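Local coordinates for protein diphthine synthase (Entamoeba histolytica, PDB 3I4T) that probably uses S-adenosylmethionine to methylate a modified histidine of elongation factor 2, a step in the making of diphthamide, at residues 136-141 against 268-273; 145-150 against 278-283; 172-177 against 227-232; 248-253 against 258-263. All blocks are in the same frame, centred on the assembly; numbering follows the deposited sequence.

Contact 1 of 4, residues 136-141 against 268-273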
loop_
_atom_site.group_PDB
_atom_site.type_symbol
_atom_site.label_atom_id
_atom_site.label_comp_id
_atom_site.label_asym_id
_atom_site.label_seq_id
_atom_site.Cartn_x
_atom_site.Cartn_y
_atom_site.Cartn_z
ATOM N N ASN A 136 0.062 -2.948 1.557
ATOM C CA ASN A 136 -1.332 -3.242 1.251
ATOM C C ASN A 136 -1.608 -4.752 1.218
ATOM O O ASN A 136 -2.631 -5.225 1.740
ATOM C CB ASN A 136 -1.851 -2.501 -0.008
ATOM C CG ASN A 136 -0.846 -2.475 -1.164
ATOM O OD1 ASN A 136 0.179 -1.801 -1.086
ATOM N ND2 ASN A 136 -1.151 -3.190 -2.253
ATOM N N ALA A 137 -0.666 -5.510 0.656
ATOM C CA ALA A 137 -0.843 -6.950 0.437
ATOM C C ALA A 137 -1.180 -7.775 1.685
ATOM O O ALA A 137 -1.865 -8.795 1.586
ATOM C CB ALA A 137 0.375 -7.521 -0.250
ATOM N N ILE A 138 -0.676 -7.343 2.846
ATOM C CA ILE A 138 -0.923 -8.008 4.135
ATOM C C ILE A 138 -2.414 -7.979 4.524
ATOM O O ILE A 138 -2.828 -8.580 5.523
ATOM C CB ILE A 138 -0.072 -7.381 5.301
ATOM C CG1 ILE A 138 -0.240 -5.865 5.314
ATOM C CG2 ILE A 138 1.391 -7.786 5.184
ATOM C CD1 ILE A 138 -0.040 -5.231 6.651
ATOM N N GLY A 139 -3.202 -7.263 3.729
ATOM C CA GLY A 139 -4.649 -7.296 3.835
ATOM C C GLY A 139 -5.232 -8.683 3.682
ATOM O O GLY A 139 -6.355 -8.930 4.105
ATOM N N CYS A 140 -4.471 -9.604 3.104
ATOM C CA CYS A 140 -4.970 -10.967 2.911
ATOM C C CYS A 140 -5.112 -11.726 4.215
ATOM O O CYS A 140 -5.698 -12.810 4.246
ATOM C CB CYS A 140 -4.109 -11.750 1.914
ATOM S SG CYS A 140 -2.403 -11.909 2.383
ATOM N N SER A 141 -4.591 -11.143 5.291
ATOM C CA SER A 141 -4.705 -11.721 6.629
ATOM C C SER A 141 -6.143 -11.671 7.156
ATOM O O SER A 141 -6.540 -12.487 7.987
ATOM C CB SER A 141 -3.800 -10.963 7.593
ATOM O OG SER A 141 -4.170 -9.593 7.630
ATOM N N CYS A 268 7.215 -11.529 7.337
ATOM C CA CYS A 268 6.849 -10.436 8.227
ATOM C C CYS A 268 5.783 -10.876 9.225
ATOM O O CYS A 268 5.165 -11.932 9.066
ATOM C CB CYS A 268 6.369 -9.205 7.454
ATOM S SG CYS A 268 4.830 -9.468 6.580
ATOM N N LEU A 269 5.569 -10.042 10.238
ATOM C CA LEU A 269 4.696 -10.350 11.349
ATOM C C LEU A 269 3.634 -9.272 11.518
ATOM O O LEU A 269 3.910 -8.082 11.355
ATOM C CB LEU A 269 5.534 -10.436 12.634
ATOM C CG LEU A 269 4.842 -10.919 13.901
ATOM C CD1 LEU A 269 4.427 -12.366 13.766
ATOM C CD2 LEU A 269 5.759 -10.744 15.079
ATOM N N LEU A 270 2.419 -9.692 11.843
ATOM C CA LEU A 270 1.362 -8.753 12.191
ATOM C C LEU A 270 0.954 -8.935 13.640
ATOM O O LEU A 270 0.616 -10.042 14.077
ATOM C CB LEU A 270 0.145 -8.910 11.283
ATOM C CG LEU A 270 0.350 -9.013 9.769
ATOM C CD1 LEU A 270 -1.012 -9.144 9.095
ATOM C CD2 LEU A 270 1.120 -7.842 9.198
ATOM N N ILE A 271 1.011 -7.842 14.385
ATOM C CA ILE A 271 0.572 -7.846 15.755
ATOM C C ILE A 271 -0.741 -7.073 15.839
ATOM O O ILE A 271 -0.742 -5.836 15.827
ATOM C CB ILE A 271 1.631 -7.248 16.716
ATOM C CG1 ILE A 271 2.975 -7.972 16.555
ATOM C CG2 ILE A 271 1.126 -7.330 18.164
ATOM C CD1 ILE A 271 4.134 -7.328 17.327
ATOM N N PRO A 272 -1.866 -7.808 15.906
ATOM C CA PRO A 272 -3.198 -7.206 15.955
ATOM C C PRO A 272 -3.354 -6.286 17.152
ATOM O O PRO A 272 -2.673 -6.481 18.150
ATOM C CB PRO A 272 -4.127 -8.416 16.115
ATOM C CG PRO A 272 -3.356 -9.584 15.574
ATOM C CD PRO A 272 -1.912 -9.284 15.853
ATOM N N ALA A 273 -4.242 -5.292 17.058
ATOM C CA ALA A 273 -4.675 -4.513 18.238
ATOM C C ALA A 273 -5.286 -5.424 19.323
ATOM O O ALA A 273 -5.734 -6.522 19.011
ATOM C CB ALA A 273 -5.685 -3.446 17.818
#

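Contact 2 of 4, residues 145-150 against 278-283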
loop_
_atom_site.group_PDB
_atom_site.type_symbol
_atom_site.label_atom_id
_atom_site.label_comp_id
_atom_site.label_asym_id
_atom_site.label_seq_id
_atom_site.Cartn_x
_atom_site.Cartn_y
_atom_site.Cartn_z
ATOM N N LEU A 145 -6.846 -2.818 6.985
ATOM C CA LEU A 145 -5.707 -1.930 6.744
ATOM C C LEU A 145 -5.818 -0.504 7.304
ATOM O O LEU A 145 -4.797 0.120 7.615
ATOM C CB LEU A 145 -5.422 -1.862 5.239
ATOM C CG LEU A 145 -5.039 -3.177 4.540
ATOM C CD1 LEU A 145 -4.882 -2.943 3.046
ATOM C CD2 LEU A 145 -3.765 -3.834 5.154
ATOM N N TYR A 146 -7.038 0.021 7.432
ATOM C CA TYR A 146 -7.220 1.346 8.039
ATOM C C TYR A 146 -6.871 1.306 9.506
ATOM O O TYR A 146 -6.512 2.321 10.084
ATOM C CB TYR A 146 -8.649 1.864 7.888
ATOM C CG TYR A 146 -9.107 2.037 6.463
ATOM C CD1 TYR A 146 -8.189 2.050 5.399
ATOM C CD2 TYR A 146 -10.468 2.208 6.173
ATOM C CE1 TYR A 146 -8.624 2.201 4.087
ATOM C CE2 TYR A 146 -10.914 2.369 4.864
ATOM C CZ TYR A 146 -9.987 2.365 3.830
ATOM O OH TYR A 146 -10.426 2.524 2.533
ATOM N N ARG A 147 -6.981 0.127 10.111
ATOM C CA ARG A 147 -6.655 -0.018 11.525
ATOM C C ARG A 147 -5.160 -0.191 11.831
ATOM O O ARG A 147 -4.791 -0.298 12.980
ATOM C CB ARG A 147 -7.492 -1.130 12.157
ATOM C CG ARG A 147 -9.011 -0.869 12.109
ATOM C CD ARG A 147 -9.753 -1.793 13.059
ATOM N NE ARG A 147 -9.135 -1.738 14.383
ATOM C CZ ARG A 147 -9.277 -2.654 15.338
ATOM N NH1 ARG A 147 -10.031 -3.736 15.153
ATOM N NH2 ARG A 147 -8.653 -2.477 16.492
ATOM N N PHE A 148 -4.306 -0.218 10.812
ATOM C CA PHE A 148 -2.852 -0.284 11.033
ATOM C C PHE A 148 -2.262 1.048 11.492
ATOM O O PHE A 148 -2.478 2.091 10.854
ATOM C CB PHE A 148 -2.110 -0.843 9.804
ATOM C CG PHE A 148 -2.092 -2.347 9.768
ATOM C CD1 PHE A 148 -3.206 -3.062 9.325
ATOM C CD2 PHE A 148 -1.000 -3.050 10.235
ATOM C CE1 PHE A 148 -3.213 -4.451 9.329
ATOM C CE2 PHE A 148 -1.001 -4.437 10.249
ATOM C CZ PHE A 148 -2.114 -5.139 9.795
ATOM N N GLY A 149 -1.543 0.996 12.611
ATOM C CA GLY A 149 -0.824 2.146 13.165
ATOM C C GLY A 149 0.497 2.253 12.434
ATOM O O GLY A 149 0.591 1.812 11.277
ATOM N N GLN A 150 1.528 2.805 13.091
ATOM C CA GLN A 150 2.822 2.949 12.420
ATOM C C GLN A 150 3.578 1.624 12.252
ATOM O O GLN A 150 3.477 0.713 13.088
ATOM C CB GLN A 150 3.679 4.055 13.033
ATOM C CG GLN A 150 4.515 3.717 14.255
ATOM C CD GLN A 150 5.194 4.965 14.840
ATOM O OE1 GLN A 150 6.002 5.628 14.171
ATOM N NE2 GLN A 150 4.863 5.289 16.088
ATOM N N ASP A 278 -15.061 -8.852 14.969
ATOM C CA ASP A 278 -15.598 -10.155 14.569
ATOM C C ASP A 278 -15.343 -10.468 13.097
ATOM O O ASP A 278 -14.902 -11.571 12.786
ATOM C CB ASP A 278 -17.100 -10.252 14.847
ATOM C CG ASP A 278 -17.434 -10.379 16.318
ATOM O OD1 ASP A 278 -16.513 -10.424 17.181
ATOM O OD2 ASP A 278 -18.656 -10.429 16.608
ATOM N N PRO A 279 -15.622 -9.516 12.181
ATOM C CA PRO A 279 -15.335 -9.890 10.786
ATOM C C PRO A 279 -13.851 -10.183 10.526
ATOM O O PRO A 279 -13.542 -11.039 9.707
ATOM C CB PRO A 279 -15.819 -8.675 9.976
ATOM C CG PRO A 279 -16.835 -8.001 10.887
ATOM C CD PRO A 279 -16.308 -8.207 12.272
ATOM N N GLU A 280 -12.954 -9.508 11.241
ATOM C CA GLU A 280 -11.513 -9.743 11.116
ATOM C C GLU A 280 -11.138 -11.112 11.675
ATOM O O GLU A 280 -10.376 -11.856 11.055
ATOM C CB GLU A 280 -10.712 -8.653 11.851
ATOM C CG GLU A 280 -10.819 -7.220 11.277
ATOM C CD GLU A 280 -9.986 -6.215 12.078
ATOM O OE1 GLU A 280 -10.298 -5.995 13.267
ATOM O OE2 GLU A 280 -9.010 -5.650 11.527
ATOM N N LEU A 281 -11.665 -11.427 12.862
ATOM C CA LEU A 281 -11.466 -12.729 13.492
ATOM C C LEU A 281 -11.958 -13.874 12.588
ATOM O O LEU A 281 -11.302 -14.915 12.479
ATOM C CB LEU A 281 -12.165 -12.787 14.861
ATOM C CG LEU A 281 -11.482 -12.143 16.080
ATOM C CD1 LEU A 281 -12.363 -12.224 17.321
ATOM C CD2 LEU A 281 -10.094 -12.731 16.371
ATOM N N ASP A 282 -13.099 -13.666 11.929
ATOM C CA ASP A 282 -13.644 -14.670 11.027
ATOM C C ASP A 282 -12.653 -15.010 9.896
ATOM O O ASP A 282 -12.558 -16.168 9.474
ATOM C CB ASP A 282 -14.999 -14.233 10.454
ATOM C CG ASP A 282 -16.101 -14.107 11.520
ATOM O OD1 ASP A 282 -15.954 -14.622 12.653
ATOM O OD2 ASP A 282 -17.128 -13.459 11.219
ATOM N N GLN A 283 -11.901 -14.020 9.420
ATOM C CA GLN A 283 -10.939 -14.286 8.356
ATOM C C GLN A 283 -9.665 -14.927 8.887
ATOM O O GLN A 283 -9.119 -15.845 8.263
ATOM C CB GLN A 283 -10.638 -13.027 7.539
ATOM C CG GLN A 283 -11.829 -12.493 6.731
ATOM C CD GLN A 283 -12.468 -13.546 5.844
ATOM O OE1 GLN A 283 -11.790 -14.228 5.082
ATOM N NE2 GLN A 283 -13.777 -13.679 5.937
#

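Contact 3 of 4, residues 172-177 against 227-232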
loop_
_atom_site.group_PDB
_atom_site.type_symbol
_atom_site.label_atom_id
_atom_site.label_comp_id
_atom_site.label_asym_id
_atom_site.label_seq_id
_atom_site.Cartn_x
_atom_site.Cartn_y
_atom_site.Cartn_z
ATOM N N ILE A 172 2.444 2.006 21.712
ATOM C CA ILE A 172 1.534 3.074 21.264
ATOM C C ILE A 172 0.411 2.543 20.363
ATOM O O ILE A 172 -0.771 2.891 20.546
ATOM C CB ILE A 172 2.314 4.225 20.588
ATOM C CG1 ILE A 172 3.059 5.042 21.655
ATOM C CG2 ILE A 172 1.388 5.135 19.774
ATOM C CD1 ILE A 172 4.174 5.915 21.096
ATOM N N ASN A 173 0.768 1.685 19.415
ATOM C CA ASN A 173 -0.220 1.101 18.524
ATOM C C ASN A 173 -1.252 0.310 19.310
ATOM O O ASN A 173 -2.452 0.411 19.057
ATOM C CB ASN A 173 0.446 0.194 17.498
ATOM C CG ASN A 173 1.045 0.959 16.338
ATOM O OD1 ASN A 173 0.953 2.189 16.271
ATOM N ND2 ASN A 173 1.647 0.227 15.401
ATOM N N ARG A 174 -0.775 -0.460 20.284
ATOM C CA ARG A 174 -1.644 -1.330 21.036
ATOM C C ARG A 174 -2.484 -0.595 22.078
ATOM O O ARG A 174 -3.690 -0.795 22.123
ATOM C CB ARG A 174 -0.882 -2.560 21.540
ATOM C CG ARG A 174 -0.912 -3.633 20.441
ATOM C CD ARG A 174 -0.062 -4.833 20.664
ATOM N NE ARG A 174 -0.490 -5.646 21.795
ATOM C CZ ARG A 174 -1.363 -6.646 21.743
ATOM N NH1 ARG A 174 -1.961 -6.981 20.616
ATOM N NH2 ARG A 174 -1.637 -7.316 22.844
ATOM N N ASP A 175 -1.865 0.284 22.869
ATOM C CA ASP A 175 -2.592 1.192 23.779
ATOM C C ASP A 175 -3.720 1.947 23.078
ATOM O O ASP A 175 -4.742 2.245 23.681
ATOM C CB ASP A 175 -1.652 2.252 24.378
ATOM C CG ASP A 175 -0.678 1.690 25.375
ATOM O OD1 ASP A 175 -0.684 0.460 25.637
ATOM O OD2 ASP A 175 0.105 2.503 25.917
ATOM N N ASN A 176 -3.513 2.278 21.811
ATOM C CA ASN A 176 -4.495 3.053 21.041
ATOM C C ASN A 176 -5.292 2.229 20.048
ATOM O O ASN A 176 -5.931 2.776 19.137
ATOM C CB ASN A 176 -3.806 4.218 20.346
ATOM C CG ASN A 176 -3.185 5.176 21.335
ATOM O OD1 ASN A 176 -3.900 5.896 22.032
ATOM N ND2 ASN A 176 -1.850 5.171 21.426
ATOM N N ASN A 177 -5.243 0.910 20.238
ATOM C CA ASN A 177 -6.130 -0.043 19.558
ATOM C C ASN A 177 -5.906 -0.142 18.038
ATOM O O ASN A 177 -6.868 -0.323 17.269
ATOM C CB ASN A 177 -7.602 0.238 19.914
ATOM C CG ASN A 177 -8.516 -0.921 19.579
ATOM O OD1 ASN A 177 -8.122 -2.075 19.694
ATOM N ND2 ASN A 177 -9.746 -0.619 19.153
ATOM N N LEU A 227 6.789 -3.975 29.958
ATOM C CA LEU A 227 5.693 -3.004 29.917
ATOM C C LEU A 227 4.333 -3.660 29.633
ATOM O O LEU A 227 3.302 -2.994 29.682
ATOM C CB LEU A 227 5.999 -1.865 28.943
ATOM C CG LEU A 227 7.199 -0.988 29.317
ATOM C CD1 LEU A 227 7.251 0.263 28.446
ATOM C CD2 LEU A 227 7.197 -0.607 30.803
ATOM N N GLY A 228 4.343 -4.970 29.369
ATOM C CA GLY A 228 3.113 -5.737 29.163
ATOM C C GLY A 228 2.440 -5.496 27.823
ATOM O O GLY A 228 1.215 -5.560 27.728
ATOM N N VAL A 229 3.249 -5.253 26.786
ATOM C CA VAL A 229 2.760 -4.907 25.449
ATOM C C VAL A 229 2.171 -6.125 24.725
ATOM O O VAL A 229 1.106 -6.050 24.112
ATOM C CB VAL A 229 3.889 -4.278 24.598
ATOM C CG1 VAL A 229 3.372 -3.856 23.230
ATOM C CG2 VAL A 229 4.498 -3.091 25.314
ATOM N N TYR A 230 2.894 -7.233 24.793
ATOM C CA TYR A 230 2.456 -8.528 24.288
ATOM C C TYR A 230 3.088 -9.583 25.189
ATOM O O TYR A 230 3.959 -9.255 26.017
ATOM C CB TYR A 230 2.940 -8.737 22.856
ATOM C CG TYR A 230 4.392 -8.370 22.653
ATOM C CD1 TYR A 230 5.415 -9.221 23.080
ATOM C CD2 TYR A 230 4.747 -7.169 22.043
ATOM C CE1 TYR A 230 6.750 -8.886 22.903
ATOM C CE2 TYR A 230 6.085 -6.827 21.864
ATOM C CZ TYR A 230 7.079 -7.689 22.301
ATOM O OH TYR A 230 8.398 -7.353 22.128
ATOM N N ASP A 231 2.661 -10.837 25.038
ATOM C CA ASP A 231 3.372 -11.955 25.664
ATOM C C ASP A 231 3.308 -13.268 24.871
ATOM O O ASP A 231 2.597 -13.366 23.885
ATOM C CB ASP A 231 2.965 -12.139 27.149
ATOM C CG ASP A 231 1.519 -12.633 27.342
ATOM O OD1 ASP A 231 0.742 -12.816 26.372
ATOM O OD2 ASP A 231 1.158 -12.841 28.523
ATOM N N GLU A 232 4.080 -14.252 25.318
ATOM C CA GLU A 232 4.052 -15.650 24.856
ATOM C C GLU A 232 2.728 -16.104 24.215
ATOM O O GLU A 232 2.721 -16.775 23.169
ATOM C CB GLU A 232 4.354 -16.537 26.078
ATOM C CG GLU A 232 5.027 -17.852 25.783
ATOM C CD GLU A 232 5.458 -18.593 27.042
ATOM O OE1 GLU A 232 4.595 -18.959 27.873
ATOM O OE2 GLU A 232 6.676 -18.824 27.198
#

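Contact 4 of 4, residues 248-253 against 258-263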
loop_
_atom_site.group_PDB
_atom_site.type_symbol
_atom_site.label_atom_id
_atom_site.label_comp_id
_atom_site.label_asym_id
_atom_site.label_seq_id
_atom_site.Cartn_x
_atom_site.Cartn_y
_atom_site.Cartn_z
ATOM N N LYS A 248 2.246 -18.301 2.659
ATOM C CA LYS A 248 1.879 -19.023 3.862
ATOM C C LYS A 248 1.485 -18.012 4.938
ATOM O O LYS A 248 2.225 -17.048 5.183
ATOM C CB LYS A 248 3.053 -19.901 4.324
ATOM C CG LYS A 248 2.788 -20.739 5.570
ATOM C CD LYS A 248 2.008 -22.014 5.257
ATOM C CE LYS A 248 1.362 -22.580 6.534
ATOM N NZ LYS A 248 -0.003 -23.195 6.315
ATOM N N ILE A 249 0.312 -18.221 5.546
ATOM C CA ILE A 249 -0.188 -17.366 6.629
ATOM C C ILE A 249 -0.627 -18.221 7.814
ATOM O O ILE A 249 -1.468 -19.107 7.655
ATOM C CB ILE A 249 -1.399 -16.517 6.175
ATOM C CG1 ILE A 249 -1.028 -15.607 5.006
ATOM C CG2 ILE A 249 -1.964 -15.699 7.331
ATOM C CD1 ILE A 249 -2.224 -14.911 4.387
ATOM N N VAL A 250 -0.063 -17.959 8.995
ATOM C CA VAL A 250 -0.444 -18.684 10.206
ATOM C C VAL A 250 -0.816 -17.708 11.287
ATOM O O VAL A 250 -0.070 -16.779 11.564
ATOM C CB VAL A 250 0.689 -19.611 10.740
ATOM C CG1 VAL A 250 0.192 -20.451 11.898
ATOM C CG2 VAL A 250 1.184 -20.527 9.654
ATOM N N TYR A 251 -1.974 -17.938 11.902
ATOM C CA TYR A 251 -2.458 -17.143 13.030
ATOM C C TYR A 251 -2.391 -17.988 14.296
ATOM O O TYR A 251 -3.043 -19.033 14.393
ATOM C CB TYR A 251 -3.892 -16.714 12.761
ATOM C CG TYR A 251 -4.571 -15.886 13.849
ATOM C CD1 TYR A 251 -4.028 -14.685 14.284
ATOM C CD2 TYR A 251 -5.789 -16.300 14.402
ATOM C CE1 TYR A 251 -4.662 -13.931 15.253
ATOM C CE2 TYR A 251 -6.436 -15.551 15.365
ATOM C CZ TYR A 251 -5.869 -14.370 15.787
ATOM O OH TYR A 251 -6.509 -13.618 16.745
ATOM N N GLY A 252 -1.602 -17.541 15.263
ATOM C CA GLY A 252 -1.421 -18.309 16.487
ATOM C C GLY A 252 -0.582 -17.593 17.526
ATOM O O GLY A 252 -0.149 -16.449 17.319
ATOM N N LYS A 253 -0.359 -18.281 18.646
ATOM C CA LYS A 253 0.399 -17.743 19.767
ATOM C C LYS A 253 1.852 -17.526 19.390
ATOM O O LYS A 253 2.398 -18.237 18.554
ATOM C CB LYS A 253 0.310 -18.673 20.988
ATOM C CG LYS A 253 -1.102 -18.991 21.441
ATOM C CD LYS A 253 -1.168 -19.386 22.914
ATOM C CE LYS A 253 -2.456 -20.163 23.242
ATOM N NZ LYS A 253 -2.232 -21.652 23.151
ATOM N N LEU A 258 6.897 -19.168 17.175
ATOM C CA LEU A 258 8.345 -19.260 17.439
ATOM C C LEU A 258 9.060 -20.500 16.837
ATOM O O LEU A 258 10.224 -20.413 16.434
ATOM C CB LEU A 258 8.592 -19.195 18.948
ATOM C CG LEU A 258 10.003 -19.299 19.540
ATOM C CD1 LEU A 258 10.950 -18.210 19.023
ATOM C CD2 LEU A 258 9.930 -19.274 21.073
ATOM N N HIS A 259 8.370 -21.637 16.768
ATOM C CA HIS A 259 8.998 -22.886 16.325
ATOM C C HIS A 259 8.388 -23.402 15.049
ATOM O O HIS A 259 8.765 -24.467 14.545
ATOM C CB HIS A 259 8.881 -23.960 17.406
ATOM C CG HIS A 259 9.512 -23.568 18.701
ATOM N ND1 HIS A 259 10.873 -23.420 18.847
ATOM C CD2 HIS A 259 8.967 -23.263 19.902
ATOM C CE1 HIS A 259 11.143 -23.045 20.086
ATOM N NE2 HIS A 259 10.003 -22.943 20.746
ATOM N N TYR A 260 7.431 -22.655 14.526
ATOM C CA TYR A 260 6.809 -23.020 13.274
ATOM C C TYR A 260 7.771 -22.774 12.096
ATOM O O TYR A 260 8.462 -21.759 12.052
ATOM C CB TYR A 260 5.504 -22.238 13.108
ATOM C CG TYR A 260 4.645 -22.745 11.989
ATOM C CD1 TYR A 260 3.606 -23.631 12.233
ATOM C CD2 TYR A 260 4.872 -22.336 10.680
ATOM C CE1 TYR A 260 2.816 -24.106 11.194
ATOM C CE2 TYR A 260 4.101 -22.796 9.644
ATOM C CZ TYR A 260 3.073 -23.682 9.898
ATOM O OH TYR A 260 2.305 -24.129 8.845
ATOM N N ASP A 261 7.814 -23.719 11.158
ATOM C CA ASP A 261 8.636 -23.598 9.960
ATOM C C ASP A 261 7.862 -22.878 8.859
ATOM O O ASP A 261 6.903 -23.421 8.318
ATOM C CB ASP A 261 9.077 -24.995 9.488
ATOM C CG ASP A 261 9.945 -24.967 8.212
ATOM O OD1 ASP A 261 10.330 -23.879 7.714
ATOM O OD2 ASP A 261 10.248 -26.067 7.702
ATOM N N PHE A 262 8.295 -21.665 8.526
ATOM C CA PHE A 262 7.605 -20.815 7.555
ATOM C C PHE A 262 8.193 -20.890 6.143
ATOM O O PHE A 262 7.635 -20.305 5.196
ATOM C CB PHE A 262 7.587 -19.356 8.039
ATOM C CG PHE A 262 6.568 -19.085 9.114
ATOM C CD1 PHE A 262 5.280 -18.672 8.781
ATOM C CD2 PHE A 262 6.893 -19.261 10.456
ATOM C CE1 PHE A 262 4.334 -18.434 9.764
ATOM C CE2 PHE A 262 5.962 -19.018 11.458
ATOM C CZ PHE A 262 4.676 -18.609 11.119
ATOM N N GLY A 263 9.310 -21.600 5.989
ATOM C CA GLY A 263 9.941 -21.734 4.673
ATOM C C GLY A 263 10.842 -20.573 4.285
ATOM O O GLY A 263 11.403 -19.901 5.147
#

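Contact 1 of 4, residues 136-141 against 268-273
Leu270 reaches from its strand into the 3-10 turn 138-141 and splits its two methyl groups between two residues there. CD1 lies against Ser141, 3.5 Å from its OG and 3.7 Å from its CB, while CD2 faces Ile138, with the shortest approach at CD1 of Ile138 (3.8 Å). The first torsion of Ile138 (chi1 51°) places CG1 between the backbone N and the carbonyl carbon, which brings both CD1 and CG2 of that residue up to the same leucine methyl. Looser packing is found at the Cys268 end, where SG comes within 4.1 Å of Ile138 CG2. Strand 267-271 runs between strands 180-187 and 235-240 in the mixed sheet of a tetrapyrrole-methylase fold; the facing turn, which continues from helix 134-137, follows the parallel sheet in the chain, and Leu181 touches both Ile138 and Leu270. Ser141 OG, though beside a methyl group, donates to Ile138 O over 2.7 Å, nearly in line with that C=O, and accepts from Leu143 N. The partly exposed side of the turn belongs to Cys140, which packs on Met239 and on Tyr107 of the second subunit.

Contact 2 of 4, residues 145-150 against 278-283
Arg147 of loop 145-150 and Glu280 of helix 278-284 meet at their charged ends, forming a salt bridge with NH1 of the arginine 3.0 Å from OE1 of the glutamate. The two side chains pass at a slant, and the guanidinium and carboxylate planes are turned 42° from one another. One nitrogen meets one oxygen, rather than two nitrogens lying flat against two oxygens, and NH2 of Arg147 is given instead to the carbonyl oxygens of Asn177 and Gln275. The bend of Arg147 at chi3 (51°) brings NH1 to Glu280 OE1, whereas Glu280 runs straight from CA to CD before its carboxylate turns. The aliphatic parts of the two chains stay apart, and the contact across the segments rests on the charged groups alone.

Both oxygens of Glu280 have further partners: OE1 accepts from Asp277 N, and OE2 takes hydrogen bonds from Gln144 N and His179 NE2. The buried carboxylate is thus gripped on each oxygen by N-H donors as well as by the arginine, a setting that would probably favour its charged form. His179 is tied to the loop too, since its backbone bonds to Arg147 and Gly149 and its ring meets that of Phe148 edge-to-face.

Glu280 sits in the first turn of helix 278-284, and Asp277, whose backbone N it holds, is the residue just before that helix. In this tetrapyrrole-methylase fold the start of the C-terminal helix is in this way tied to loop 145-150 through a buried ion pair.

Contact 3 of 4, residues 172-177 against 227-232
Arg174 meets the backbone of Val229 from the last turn of helix 166-175, which closes in a Schellman motif. NE donates to Val229 O over 2.8 Å with an N-H...O angle of 145°, and NH2 adds a longer, weak bond of 3.3 Å to the same oxygen. The carbonyl thus lies at the edge of the guanidinium, near its plane, on the side of NE and NH2. A bend at chi3 (66°) turns the guanidinium so that NE and NH2 face the loop. The aliphatic contact beside them is slack: Arg174 CD is 4.4 Å from Val229 CG1.

The next shell fixes both partners. Glu222 accepts from Gly228 N and Val229 N with its two carboxylate oxygens, holding the loop that presents the carbonyl, and Val229 leans its side chain on Tyr167, Ile170 and Lys171 of the arginine's own helix. Beyond the guanidinium, NH1 makes a weak hydrogen bond to Pro272 O, so the group bridges the loop after helix 211-225 and the residue just after strand 267-271.

Farther out, the helix end sets the place from which Arg174 starts. Asn177, with positive phi, is the C-prime residue: its N bonds to Arg174 O over 3.0 Å, and Met178 N reaches Asn173 O. Asn176 packs on Asn176 of the second subunit. Ile172 O is held twice by Asn176, whose backbone N and ND2 approach from opposite faces of the carbonyl, the ND2 bond measuring 2.7 Å.

Contact 4 of 4, residues 248-253 against 258-263
Val250 meets two aromatic rings of the returning loop with its CG2 methyl. Apolar contact dominates: CG2 is 3.8 Å from Phe262 CE1 and lies over one face of Tyr260, 4.0 Å from the ring centroid and 27° off its normal, a CH-pi contact displaced toward the rim. The rings are also in contact with each other, since Tyr260 CD2 stands 3.5 Å above the plane of Phe262, over its centre. CG of Tyr260 is anti to the backbone N (chi1 -168°), which carries the phenol up to the strand, where the Lys248 side chain crosses it at about a right angle. The separation of 2.9 Å between Lys248 CE and Tyr260 OH is too short for a carbon and an oxygen, and its detail is doubtful.

Polar bonds shape the loop itself. Asp261 OD1 accepts from Gly263 N over 3.0 Å, forming an Asx turn. Asn212 ND2 donates to the carbonyls of Leu258 and Tyr260, and Arg241 NH1 to that of Phe262. Backbone bonds of strand 248-253 go to strand 235-240 and to Phe287 and Tyr289, while its contacts with 258-263 are between side chains, with Lys248 and Tyr260 partly exposed. The loop is therefore held on the strand mainly by apolar, non-directional packing.

Overall arrangement
Contact 1 is the buried one and the nearest to the centre of the chain, about 12 Å from it (centre to centre), whereas contacts 2, 3 and 4 are partly buried and lie farther out. Contacts 1 and 4 reach the same mixed sheet and touch where Cys140 meets Ile249; both rely on methyl groups, but only contact 4 brings in aromatic rings. Charge and backbone carbonyls take over in contacts 2 and 3, which are joined by Arg147 NH2 to Asn177 O and Gln150 O to Asn173 ND2. Residues 272-273 connect contact 1 with both arginines. The second subunit touches contacts 1, 2 and 3, while contact 4 stands clear of it.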